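Local structure of aminodeoxyfutalosine deaminase (Deinococcus radiodurans, 2IMR) at residues 369-374 and 381-386; 174-179 and 185-190; 136-141 and 160-165. The protein deaminates aminodeoxyfutalosine to futalosine in menaquinone biosynthesis, using one bound zinc ion, and acts to a lesser extent on several adenosine derivatives. All blocks are in the same frame, centred on the assembly; numbering follows the deposited sequence.

Contact 1 (369-374 and 381-386); sequences TFARQL and RVLVRA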
ATOM      1  N   THR A 369     -14.364  -4.077  -0.891  1.00 17.12           N
ATOM      2  CA  THR A 369     -15.679  -3.946  -1.494  1.00 18.29           C
ATOM      3  C   THR A 369     -15.560  -3.299  -2.866  1.00 18.72           C
ATOM      4  O   THR A 369     -16.155  -3.766  -3.835  1.00 19.87           O
ATOM      5  CB  THR A 369     -16.601  -3.098  -0.603  1.00 18.72           C
ATOM      6  OG1 THR A 369     -16.844  -3.802   0.618  1.00 20.11           O
ATOM      7  CG2 THR A 369     -17.926  -2.807  -1.300  1.00 19.15           C
ATOM      8  N   PHE A 370     -14.776  -2.229  -2.943  1.00 16.91           N
ATOM      9  CA  PHE A 370     -14.578  -1.513  -4.201  1.00 18.11           C
ATOM     10  C   PHE A 370     -13.902  -2.409  -5.240  1.00 16.55           C
ATOM     11  O   PHE A 370     -14.271  -2.399  -6.413  1.00 17.29           O
ATOM     12  CB  PHE A 370     -13.706  -0.272  -3.973  1.00 17.37           C
ATOM     13  CG  PHE A 370     -13.791   0.737  -5.082  1.00 18.57           C
ATOM     14  CD1 PHE A 370     -14.887   1.590  -5.181  1.00 20.96           C
ATOM     15  CD2 PHE A 370     -12.788   0.822  -6.041  1.00 17.94           C
ATOM     16  CE1 PHE A 370     -14.983   2.514  -6.221  1.00 18.85           C
ATOM     17  CE2 PHE A 370     -12.875   1.740  -7.082  1.00 16.34           C
ATOM     18  CZ  PHE A 370     -13.975   2.589  -7.174  1.00 17.93           C
ATOM     19  N   ALA A 371     -12.904  -3.174  -4.800  1.00 16.27           N
ATOM     20  CA  ALA A 371     -12.170  -4.060  -5.692  1.00 16.21           C
ATOM     21  C   ALA A 371     -13.070  -5.169  -6.241  1.00 17.47           C
ATOM     22  O   ALA A 371     -12.901  -5.609  -7.378  1.00 17.03           O
ATOM     23  CB  ALA A 371     -10.977  -4.664  -4.956  1.00 18.07           C
ATOM     24  N   ARG A 372     -14.023  -5.625  -5.433  1.00 17.86           N
ATOM     25  CA  ARG A 372     -14.938  -6.667  -5.882  1.00 20.00           C
ATOM     26  C   ARG A 372     -15.700  -6.153  -7.099  1.00 20.38           C
ATOM     27  O   ARG A 372     -15.949  -6.887  -8.056  1.00 19.80           O
ATOM     28  CB  ARG A 372     -15.920  -7.030  -4.762  1.00 23.60           C
ATOM     29  CG  ARG A 372     -16.993  -8.020  -5.181  1.00 27.34           C
ATOM     30  CD  ARG A 372     -16.416  -9.405  -5.458  1.00 30.36           C
ATOM     31  NE  ARG A 372     -17.444 -10.315  -5.961  1.00 31.65           N
ATOM     32  CZ  ARG A 372     -17.965 -10.252  -7.182  1.00 33.33           C
ATOM     33  NH1 ARG A 372     -17.550  -9.323  -8.035  1.00 31.43           N
ATOM     34  NH2 ARG A 372     -18.917 -11.104  -7.545  1.00 32.47           N
ATOM     35  N   GLN A 373     -16.057  -4.875  -7.062  1.00 19.64           N
ATOM     36  CA  GLN A 373     -16.793  -4.260  -8.151  1.00 19.46           C
ATOM     37  C   GLN A 373     -15.911  -4.048  -9.383  1.00 20.12           C
ATOM     38  O   GLN A 373     -16.366  -4.197 -10.518  1.00 18.67           O
ATOM     39  CB  GLN A 373     -17.383  -2.940  -7.668  1.00 21.59           C
ATOM     40  CG  GLN A 373     -18.154  -3.112  -6.369  1.00 20.36           C
ATOM     41  CD  GLN A 373     -18.600  -1.805  -5.761  1.00 25.04           C
ATOM     42  OE1 GLN A 373     -18.137  -0.729  -6.149  1.00 24.51           O
ATOM     43  NE2 GLN A 373     -19.501  -1.890  -4.784  1.00 22.71           N
ATOM     44  N   LEU A 374     -14.645  -3.707  -9.157  1.00 18.29           N
ATOM     45  CA  LEU A 374     -13.710  -3.491 -10.262  1.00 17.77           C
ATOM     46  C   LEU A 374     -13.368  -4.772 -11.012  1.00 18.48           C
ATOM     47  O   LEU A 374     -13.187  -4.759 -12.231  1.00 17.64           O
ATOM     48  CB  LEU A 374     -12.392  -2.897  -9.754  1.00 17.05           C
ATOM     49  CG  LEU A 374     -12.355  -1.489  -9.173  1.00 16.20           C
ATOM     50  CD1 LEU A 374     -10.941  -1.214  -8.637  1.00 15.67           C
ATOM     51  CD2 LEU A 374     -12.727  -0.475 -10.243  1.00 15.61           C
ATOM     52  N   ARG A 381     -11.860 -14.454  -2.978  1.00 26.83           N
ATOM     53  CA  ARG A 381     -10.911 -14.984  -2.008  1.00 27.27           C
ATOM     54  C   ARG A 381      -9.546 -14.324  -2.186  1.00 26.58           C
ATOM     55  O   ARG A 381      -8.803 -14.133  -1.222  1.00 27.54           O
ATOM     56  CB  ARG A 381     -10.800 -16.506  -2.164  1.00 29.70           C
ATOM     57  CG  ARG A 381     -12.049 -17.247  -1.691  1.00 32.13           C
ATOM     58  CD  ARG A 381     -12.003 -18.744  -1.970  1.00 33.67           C
ATOM     59  NE  ARG A 381     -12.347 -19.050  -3.355  1.00 38.87           N
ATOM     60  CZ  ARG A 381     -12.699 -20.257  -3.789  1.00 40.25           C
ATOM     61  NH1 ARG A 381     -12.756 -21.281  -2.946  1.00 41.98           N
ATOM     62  NH2 ARG A 381     -13.002 -20.438  -5.068  1.00 41.96           N
ATOM     63  N   VAL A 382      -9.223 -13.975  -3.424  1.00 24.59           N
ATOM     64  CA  VAL A 382      -7.954 -13.327  -3.731  1.00 25.31           C
ATOM     65  C   VAL A 382      -7.898 -11.937  -3.096  1.00 22.71           C
ATOM     66  O   VAL A 382      -6.851 -11.506  -2.612  1.00 22.19           O
ATOM     67  CB  VAL A 382      -7.765 -13.200  -5.262  1.00 25.98           C
ATOM     68  CG1 VAL A 382      -6.567 -12.320  -5.578  1.00 27.36           C
ATOM     69  CG2 VAL A 382      -7.587 -14.581  -5.873  1.00 26.90           C
ATOM     70  N   LEU A 383      -9.032 -11.244  -3.100  1.00 22.45           N
ATOM     71  CA  LEU A 383      -9.112  -9.899  -2.538  1.00 21.53           C
ATOM     72  C   LEU A 383      -8.884  -9.901  -1.036  1.00 21.62           C
ATOM     73  O   LEU A 383      -8.107  -9.102  -0.515  1.00 21.02           O
ATOM     74  CB  LEU A 383     -10.477  -9.277  -2.854  1.00 21.88           C
ATOM     75  CG  LEU A 383     -10.862  -9.213  -4.334  1.00 22.71           C
ATOM     76  CD1 LEU A 383     -12.267  -8.652  -4.481  1.00 20.34           C
ATOM     77  CD2 LEU A 383      -9.857  -8.343  -5.084  1.00 24.63           C
ATOM     78  N   VAL A 384      -9.561 -10.806  -0.337  1.00 20.55           N
ATOM     79  CA  VAL A 384      -9.420 -10.888   1.108  1.00 20.33           C
ATOM     80  C   VAL A 384      -8.017 -11.319   1.518  1.00 20.72           C
ATOM     81  O   VAL A 384      -7.424 -10.735   2.424  1.00 20.36           O
ATOM     82  CB  VAL A 384     -10.481 -11.840   1.702  1.00 18.45           C
ATOM     83  CG1 VAL A 384     -10.278 -12.001   3.198  1.00 17.83           C
ATOM     84  CG2 VAL A 384     -11.864 -11.278   1.420  1.00 19.17           C
ATOM     85  N   ARG A 385      -7.472 -12.328   0.845  1.00 22.51           N
ATOM     86  CA  ARG A 385      -6.125 -12.778   1.168  1.00 23.92           C
ATOM     87  C   ARG A 385      -5.140 -11.624   0.981  1.00 23.24           C
ATOM     88  O   ARG A 385      -4.229 -11.433   1.782  1.00 23.17           O
ATOM     89  CB  ARG A 385      -5.715 -13.949   0.271  1.00 27.72           C
ATOM     90  CG  ARG A 385      -4.258 -14.331   0.440  1.00 32.26           C
ATOM     91  CD  ARG A 385      -3.742 -15.154  -0.727  1.00 37.24           C
ATOM     92  NE  ARG A 385      -2.290 -15.031  -0.833  1.00 40.80           N
ATOM     93  CZ  ARG A 385      -1.440 -15.374   0.129  1.00 41.83           C
ATOM     94  NH1 ARG A 385      -1.894 -15.870   1.272  1.00 45.68           N
ATOM     95  NH2 ARG A 385      -0.134 -15.202  -0.043  1.00 43.70           N
ATOM     96  N   ALA A 386      -5.327 -10.854  -0.084  1.00 22.66           N
ATOM     97  CA  ALA A 386      -4.451  -9.721  -0.357  1.00 21.70           C
ATOM     98  C   ALA A 386      -4.539  -8.684   0.760  1.00 20.51           C
ATOM     99  O   ALA A 386      -3.522  -8.188   1.243  1.00 19.19           O
ATOM    100  CB  ALA A 386      -4.826  -9.079  -1.691  1.00 21.45           C
TER
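Leu383 makes the apolar part of this contact almost alone, splitting its two methyl branches between neighbouring residues of 369-374. CD2 meets CB of Ala371 at 3.8 Å, a methyl-to-methyl touch. CD1 instead settles against main chain, 3.6 Å from CA of Arg372 and 3.6 Å from N of Arg372. The side chain of Arg372 adds only its root, with CB 4.0 Å from CD1 of Leu383; the charged end plays no part in this touch. Two torsions explain the reach of the leucine: with CG anti to its own carbonyl carbon (chi1 -56°) and CD1 anti to CA (chi2 177°), the isobutyl group is carried out toward the other helix, CD1 arriving over Arg372 and CD2 at Ala371.

The two helices, 365-374 and 380-395, follow one another after strand 349-351 of the amidohydrolase barrel, and a short connection of a few residues carries the chain between them. At the level of Ala371 and Leu383 their CA atoms are 7.3 Å apart. Ala371 offers only a methyl at this point, and the Leu383 side chain spans the gap between the helices. Together the two segments bury 118 Å², and Ala371 and Leu383 are both buried, whereas Arg372 lies at the exposed border. Leu383 is further packed by Trp339 of helix 339-344 and by Leu378 of the connection.

As for polar interactions, no hydrogen bond crosses between the helices. Near the start of the second helix, Arg381 forms a salt bridge with Asp379 through NE. One turn further on, Val384 packs on Val45 and Tyr47 of strand 45-47, which ties helix 380-395 to the amino-terminal strands.

Contact 2 (174-179 and 185-190); sequences FEVLNP and DEVFAA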
ATOM      1  N   PHE A 174      10.185   6.697   5.171  1.00 12.90           N
ATOM      2  CA  PHE A 174      10.554   8.112   5.101  1.00 15.36           C
ATOM      3  C   PHE A 174      10.611   8.497   3.628  1.00 16.16           C
ATOM      4  O   PHE A 174      11.387   7.936   2.864  1.00 14.95           O
ATOM      5  CB  PHE A 174      11.917   8.341   5.769  1.00 16.66           C
ATOM      6  CG  PHE A 174      12.302   9.791   5.899  1.00 18.97           C
ATOM      7  CD1 PHE A 174      11.384  10.731   6.364  1.00 19.51           C
ATOM      8  CD2 PHE A 174      13.594  10.212   5.595  1.00 21.46           C
ATOM      9  CE1 PHE A 174      11.747  12.070   6.525  1.00 20.87           C
ATOM     10  CE2 PHE A 174      13.971  11.550   5.751  1.00 23.41           C
ATOM     11  CZ  PHE A 174      13.045  12.482   6.218  1.00 22.54           C
ATOM     12  N   GLU A 175       9.789   9.460   3.226  1.00 14.91           N
ATOM     13  CA  GLU A 175       9.749   9.854   1.821  1.00 15.90           C
ATOM     14  C   GLU A 175      10.865  10.808   1.414  1.00 14.71           C
ATOM     15  O   GLU A 175      11.166  11.762   2.121  1.00 14.86           O
ATOM     16  CB  GLU A 175       8.391  10.477   1.495  1.00 15.96           C
ATOM     17  CG  GLU A 175       8.066  10.485   0.014  1.00 18.70           C
ATOM     18  CD  GLU A 175       6.635  10.898  -0.260  1.00 20.57           C
ATOM     19  OE1 GLU A 175       6.277  12.050   0.055  1.00 20.50           O
ATOM     20  OE2 GLU A 175       5.870  10.069  -0.787  1.00 21.45           O
ATOM     21  N   VAL A 176      11.485  10.528   0.270  1.00 15.37           N
ATOM     22  CA  VAL A 176      12.557  11.373  -0.250  1.00 15.38           C
ATOM     23  C   VAL A 176      12.157  11.848  -1.641  1.00 15.05           C
ATOM     24  O   VAL A 176      11.710  11.060  -2.469  1.00 15.58           O
ATOM     25  CB  VAL A 176      13.887  10.608  -0.332  1.00 14.81           C
ATOM     26  CG1 VAL A 176      14.972  11.514  -0.919  1.00 17.22           C
ATOM     27  CG2 VAL A 176      14.287  10.132   1.055  1.00 17.50           C
ATOM     28  N   LEU A 177      12.324  13.141  -1.893  1.00 16.64           N
ATOM     29  CA  LEU A 177      11.928  13.721  -3.170  1.00 16.19           C
ATOM     30  C   LEU A 177      12.880  14.819  -3.639  1.00 17.10           C
ATOM     31  O   LEU A 177      13.011  15.842  -2.988  1.00 16.22           O
ATOM     32  CB  LEU A 177      10.507  14.294  -3.029  1.00 15.56           C
ATOM     33  CG  LEU A 177       9.667  14.801  -4.210  1.00 16.78           C
ATOM     34  CD1 LEU A 177       8.293  15.194  -3.673  1.00 18.01           C
ATOM     35  CD2 LEU A 177      10.317  15.995  -4.901  1.00 17.17           C
ATOM     36  N   ASN A 178      13.546  14.594  -4.767  1.00 16.24           N
ATOM     37  CA  ASN A 178      14.443  15.592  -5.346  1.00 16.90           C
ATOM     38  C   ASN A 178      14.910  15.077  -6.698  1.00 15.59           C
ATOM     39  O   ASN A 178      15.712  14.153  -6.772  1.00 16.98           O
ATOM     40  CB  ASN A 178      15.657  15.858  -4.459  1.00 15.44           C
ATOM     41  CG  ASN A 178      16.456  17.053  -4.940  1.00 18.64           C
ATOM     42  OD1 ASN A 178      16.927  17.076  -6.076  1.00 18.03           O
ATOM     43  ND2 ASN A 178      16.600  18.059  -4.084  1.00 16.79           N
ATOM     44  N   PRO A 179      14.416  15.685  -7.785  1.00 17.12           N
ATOM     45  CA  PRO A 179      14.745  15.303  -9.164  1.00 17.07           C
ATOM     46  C   PRO A 179      16.033  15.847  -9.784  1.00 18.75           C
ATOM     47  O   PRO A 179      16.317  15.561 -10.947  1.00 17.73           O
ATOM     48  CB  PRO A 179      13.513  15.757  -9.928  1.00 17.56           C
ATOM     49  CG  PRO A 179      13.172  17.053  -9.222  1.00 15.92           C
ATOM     50  CD  PRO A 179      13.327  16.682  -7.759  1.00 17.25           C
ATOM     51  N   ASP A 185      23.808  13.460  -4.073  1.00 21.23           N
ATOM     52  CA  ASP A 185      24.705  13.094  -2.978  1.00 21.78           C
ATOM     53  C   ASP A 185      24.341  13.734  -1.647  1.00 21.00           C
ATOM     54  O   ASP A 185      24.276  13.055  -0.623  1.00 21.10           O
ATOM     55  CB  ASP A 185      26.161  13.436  -3.318  1.00 23.43           C
ATOM     56  CG  ASP A 185      26.707  12.605  -4.458  1.00 27.88           C
ATOM     57  OD1 ASP A 185      26.147  11.524  -4.731  1.00 28.55           O
ATOM     58  OD2 ASP A 185      27.709  13.023  -5.076  1.00 31.64           O
ATOM     59  N   GLU A 186      24.102  15.039  -1.658  1.00 20.51           N
ATOM     60  CA  GLU A 186      23.768  15.726  -0.422  1.00 21.04           C
ATOM     61  C   GLU A 186      22.399  15.338   0.121  1.00 20.33           C
ATOM     62  O   GLU A 186      22.224  15.232   1.331  1.00 18.77           O
ATOM     63  CB  GLU A 186      23.865  17.239  -0.610  1.00 22.60           C
ATOM     64  CG  GLU A 186      25.303  17.749  -0.675  1.00 28.14           C
ATOM     65  CD  GLU A 186      26.126  17.368   0.558  1.00 32.17           C
ATOM     66  OE1 GLU A 186      25.774  17.790   1.688  1.00 32.68           O
ATOM     67  OE2 GLU A 186      27.130  16.640   0.398  1.00 34.03           O
ATOM     68  N   VAL A 187      21.423  15.124  -0.758  1.00 19.41           N
ATOM     69  CA  VAL A 187      20.101  14.731  -0.281  1.00 18.61           C
ATOM     70  C   VAL A 187      20.200  13.351   0.360  1.00 19.31           C
ATOM     71  O   VAL A 187      19.618  13.107   1.419  1.00 17.24           O
ATOM     72  CB  VAL A 187      19.064  14.692  -1.425  1.00 18.33           C
ATOM     73  CG1 VAL A 187      17.763  14.065  -0.928  1.00 18.67           C
ATOM     74  CG2 VAL A 187      18.799  16.106  -1.924  1.00 19.83           C
ATOM     75  N   PHE A 188      20.944  12.452  -0.281  1.00 18.67           N
ATOM     76  CA  PHE A 188      21.119  11.103   0.252  1.00 20.36           C
ATOM     77  C   PHE A 188      21.773  11.140   1.636  1.00 20.90           C
ATOM     78  O   PHE A 188      21.322  10.472   2.568  1.00 20.43           O
ATOM     79  CB  PHE A 188      21.976  10.255  -0.698  1.00 20.75           C
ATOM     80  CG  PHE A 188      22.352   8.920  -0.129  1.00 23.01           C
ATOM     81  CD1 PHE A 188      21.382   7.949   0.103  1.00 22.78           C
ATOM     82  CD2 PHE A 188      23.668   8.653   0.236  1.00 22.92           C
ATOM     83  CE1 PHE A 188      21.713   6.736   0.695  1.00 24.19           C
ATOM     84  CE2 PHE A 188      24.013   7.439   0.829  1.00 25.04           C
ATOM     85  CZ  PHE A 188      23.034   6.477   1.061  1.00 24.36           C
ATOM     86  N   ALA A 189      22.834  11.931   1.766  1.00 20.67           N
ATOM     87  CA  ALA A 189      23.544  12.061   3.036  1.00 21.37           C
ATOM     88  C   ALA A 189      22.620  12.570   4.143  1.00 21.53           C
ATOM     89  O   ALA A 189      22.672  12.086   5.279  1.00 21.04           O
ATOM     90  CB  ALA A 189      24.730  13.001   2.868  1.00 21.39           C
ATOM     91  N   ALA A 190      21.775  13.546   3.812  1.00 20.33           N
ATOM     92  CA  ALA A 190      20.840  14.111   4.784  1.00 19.96           C
ATOM     93  C   ALA A 190      19.802  13.063   5.188  1.00 21.07           C
ATOM     94  O   ALA A 190      19.427  12.959   6.359  1.00 20.60           O
ATOM     95  CB  ALA A 190      20.148  15.339   4.192  1.00 19.19           C
TER
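Val187 sends its two methyl groups to two different residues of 174-179. CG2 lies against the amide end of Asn178, 3.6 Å from ND2 and 3.9 Å from CG of that residue, while CG1 meets CG1 of Val176 at 3.8 Å. The split follows from the first torsion of Val187: CG1 is anti to the backbone N (chi1 171°) and CG2 lies beside that N. The two valine side chains run in opposing directions alongside each other, touching through one methyl each.

This is the opening of a beta-alpha-beta crossover in the amidohydrolase barrel. Strand 170-176 ends here, the chain loops out, and helix 184-199 turns back over it before strand 206-212. Alternation along the strand separates two roles: Val176 points to the helix, while Glu175, the residue before and predicted to bind substrate, touches nothing of 185-190 and instead meets Trp154 and His213, the latter another predicted substrate residue.

No hydrogen bond joins the two segments. The carboxamide of Asn178 is instead held through OD1, which accepts from Phe180 N in the loop, and this bond restricts how the amide can turn beside CG2 of Val187. Val187 also packs on Leu222 of helix 220-233.

Contact 3 (136-141 and 160-165); sequences AGADTL and DALLAR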
ATOM      1  N   ALA A 136      -3.843  11.732  14.868  1.00 19.06           N
ATOM      2  CA  ALA A 136      -5.269  11.453  14.753  1.00 19.00           C
ATOM      3  C   ALA A 136      -5.490  10.328  13.744  1.00 19.36           C
ATOM      4  O   ALA A 136      -6.380   9.495  13.914  1.00 19.22           O
ATOM      5  CB  ALA A 136      -6.009  12.704  14.324  1.00 20.69           C
ATOM      6  N   GLY A 137      -4.677  10.310  12.688  1.00 18.64           N
ATOM      7  CA  GLY A 137      -4.799   9.260  11.691  1.00 18.23           C
ATOM      8  C   GLY A 137      -4.418   7.918  12.297  1.00 17.20           C
ATOM      9  O   GLY A 137      -5.078   6.910  12.073  1.00 17.91           O
ATOM     10  N   ALA A 138      -3.341   7.900  13.074  1.00 17.28           N
ATOM     11  CA  ALA A 138      -2.911   6.665  13.711  1.00 16.90           C
ATOM     12  C   ALA A 138      -4.011   6.193  14.665  1.00 19.60           C
ATOM     13  O   ALA A 138      -4.265   4.995  14.783  1.00 19.24           O
ATOM     14  CB  ALA A 138      -1.607   6.891  14.472  1.00 15.18           C
ATOM     15  N   ASP A 139      -4.661   7.134  15.346  1.00 20.39           N
ATOM     16  CA  ASP A 139      -5.740   6.772  16.266  1.00 21.77           C
ATOM     17  C   ASP A 139      -6.838   6.054  15.484  1.00 21.75           C
ATOM     18  O   ASP A 139      -7.369   5.028  15.921  1.00 22.31           O
ATOM     19  CB  ASP A 139      -6.332   8.016  16.946  1.00 23.37           C
ATOM     20  CG  ASP A 139      -5.388   8.645  17.954  1.00 25.31           C
ATOM     21  OD1 ASP A 139      -4.438   7.968  18.405  1.00 25.26           O
ATOM     22  OD2 ASP A 139      -5.608   9.822  18.310  1.00 26.28           O
ATOM     23  N   THR A 140      -7.169   6.598  14.318  1.00 21.65           N
ATOM     24  CA  THR A 140      -8.202   6.017  13.466  1.00 22.71           C
ATOM     25  C   THR A 140      -7.837   4.583  13.068  1.00 22.27           C
ATOM     26  O   THR A 140      -8.675   3.680  13.112  1.00 21.45           O
ATOM     27  CB  THR A 140      -8.411   6.875  12.200  1.00 22.63           C
ATOM     28  OG1 THR A 140      -8.877   8.177  12.582  1.00 23.09           O
ATOM     29  CG2 THR A 140      -9.438   6.232  11.274  1.00 21.90           C
ATOM     30  N   LEU A 141      -6.582   4.373  12.687  1.00 21.57           N
ATOM     31  CA  LEU A 141      -6.131   3.042  12.301  1.00 21.76           C
ATOM     32  C   LEU A 141      -6.325   2.054  13.447  1.00 21.61           C
ATOM     33  O   LEU A 141      -6.744   0.916  13.237  1.00 21.56           O
ATOM     34  CB  LEU A 141      -4.654   3.078  11.903  1.00 21.16           C
ATOM     35  CG  LEU A 141      -4.323   3.767  10.578  1.00 21.26           C
ATOM     36  CD1 LEU A 141      -2.812   3.918  10.433  1.00 19.25           C
ATOM     37  CD2 LEU A 141      -4.901   2.954   9.431  1.00 20.39           C
ATOM     38  N   ASP A 160       9.205  11.076  14.228  1.00 19.16           N
ATOM     39  CA  ASP A 160       9.550  11.006  15.646  1.00 20.77           C
ATOM     40  C   ASP A 160       8.338  10.560  16.464  1.00 21.03           C
ATOM     41  O   ASP A 160       8.437   9.677  17.317  1.00 21.61           O
ATOM     42  CB  ASP A 160      10.020  12.368  16.179  1.00 22.31           C
ATOM     43  CG  ASP A 160      11.374  12.792  15.624  1.00 23.09           C
ATOM     44  OD1 ASP A 160      12.200  11.911  15.308  1.00 22.15           O
ATOM     45  OD2 ASP A 160      11.615  14.012  15.525  1.00 22.21           O
ATOM     46  N   ALA A 161       7.191  11.173  16.191  1.00 21.67           N
ATOM     47  CA  ALA A 161       5.962  10.859  16.912  1.00 20.75           C
ATOM     48  C   ALA A 161       5.410   9.462  16.634  1.00 21.44           C
ATOM     49  O   ALA A 161       5.077   8.726  17.563  1.00 20.72           O
ATOM     50  CB  ALA A 161       4.897  11.902  16.591  1.00 20.55           C
ATOM     51  N   LEU A 162       5.304   9.096  15.360  1.00 19.65           N
ATOM     52  CA  LEU A 162       4.754   7.788  15.005  1.00 19.97           C
ATOM     53  C   LEU A 162       5.634   6.627  15.440  1.00 20.96           C
ATOM     54  O   LEU A 162       5.143   5.571  15.850  1.00 21.50           O
ATOM     55  CB  LEU A 162       4.504   7.717  13.498  1.00 19.33           C
ATOM     56  CG  LEU A 162       3.522   8.767  12.964  1.00 17.65           C
ATOM     57  CD1 LEU A 162       3.303   8.556  11.473  1.00 16.92           C
ATOM     58  CD2 LEU A 162       2.197   8.660  13.711  1.00 18.43           C
ATOM     59  N   LEU A 163       6.941   6.826  15.358  1.00 22.36           N
ATOM     60  CA  LEU A 163       7.879   5.790  15.742  1.00 24.58           C
ATOM     61  C   LEU A 163       7.675   5.426  17.217  1.00 26.50           C
ATOM     62  O   LEU A 163       7.969   4.309  17.635  1.00 26.47           O
ATOM     63  CB  LEU A 163       9.303   6.292  15.483  1.00 26.90           C
ATOM     64  CG  LEU A 163      10.384   5.302  15.046  1.00 30.17           C
ATOM     65  CD1 LEU A 163       9.848   4.321  14.004  1.00 28.65           C
ATOM     66  CD2 LEU A 163      11.561   6.103  14.488  1.00 30.46           C
ATOM     67  N   ALA A 164       7.137   6.365  17.990  1.00 27.90           N
ATOM     68  CA  ALA A 164       6.902   6.150  19.420  1.00 29.38           C
ATOM     69  C   ALA A 164       5.509   5.609  19.753  1.00 29.70           C
ATOM     70  O   ALA A 164       5.184   5.394  20.924  1.00 30.43           O
ATOM     71  CB  ALA A 164       7.146   7.450  20.182  1.00 28.97           C
ATOM     72  N   ARG A 165       4.685   5.389  18.733  1.00 28.67           N
ATOM     73  CA  ARG A 165       3.337   4.864  18.944  1.00 29.10           C
ATOM     74  C   ARG A 165       3.391   3.366  19.228  1.00 29.73           C
ATOM     75  O   ARG A 165       3.637   2.559  18.333  1.00 30.64           O
ATOM     76  CB  ARG A 165       2.464   5.120  17.712  1.00 28.01           C
ATOM     77  CG  ARG A 165       2.123   6.589  17.462  1.00 28.47           C
ATOM     78  CD  ARG A 165       1.020   7.099  18.380  1.00 28.41           C
ATOM     79  NE  ARG A 165      -0.223   6.351  18.201  1.00 27.04           N
ATOM     80  CZ  ARG A 165      -1.406   6.908  17.962  1.00 25.01           C
ATOM     81  NH1 ARG A 165      -1.517   8.227  17.872  1.00 21.35           N
ATOM     82  NH2 ARG A 165      -2.481   6.144  17.814  1.00 25.32           N
TER
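Two successive helices of the amidohydrolase barrel, 130-143 and 156-163, are joined here by an arginine that lies just past the end of the second. Arg165 NH2 donates to OD1 of Asp139 at 2.7 Å, with an N-H...O angle of 136°, well short of straight. A second, weak bond runs from Arg165 NH1 to the same OD1 at 3.0 Å, so a single carboxylate oxygen is forked between both terminal nitrogens. The salt bridge is not the flat, two-oxygen kind: NH2 meets OD1 on the anti side, somewhat out of the carboxylate plane, and the carboxylate and guanidinium planes are 35° apart.

The guanidinium is also covered on one face. CB of Ala138 sits over its centre, 3.5 Å from Arg165 CZ, while Asp139 approaches near the edge. Bends at chi2 (-78°) and chi3 turn the group so that this face lies against Ala138 CB while the chain reaches across to helix 130-143. Gln135 OE1 accepts from NH1 and Asp167 OD2 makes a second salt bridge with NH2, so the group's rotation is fixed by several partners. With a leucine in place of Arg165, Asp139 would probably lose its cross-helix mate, and Asp167 and Gln135 would be left without this shared donor.

The apolar side is lighter: Leu162 CD2 approaches Ala138 CB at 4.3 Å. Leu162 also packs on Leu172 and Asp151 of the strands, while Arg165 bridges to the preceding helix, joining successive outer helices of the TIM barrel.

In the fold
All three contacts belong to the amidohydrolase part of the chain, where they follow one another in the order 3, 2, 1. Contacts 2 and 3 are closest, with nearest atoms about 8 Å apart and centres 24 Å apart; helix 156-163 of contact 3 is followed in the chain by strand 170-176 of contact 2. Contact 2 carries Glu175, predicted to bind substrate, and the side chain of Leu162 in contact 3 is about 9 Å from that of His101, which binds the zinc ion with His99 and His240. The side chains of Val176 and Leu162 are each about 13 Å from the zinc. Contact 1 lies away from these sites, about 21 Å from contact 2 and 14 Å from contact 3 at the nearest atoms.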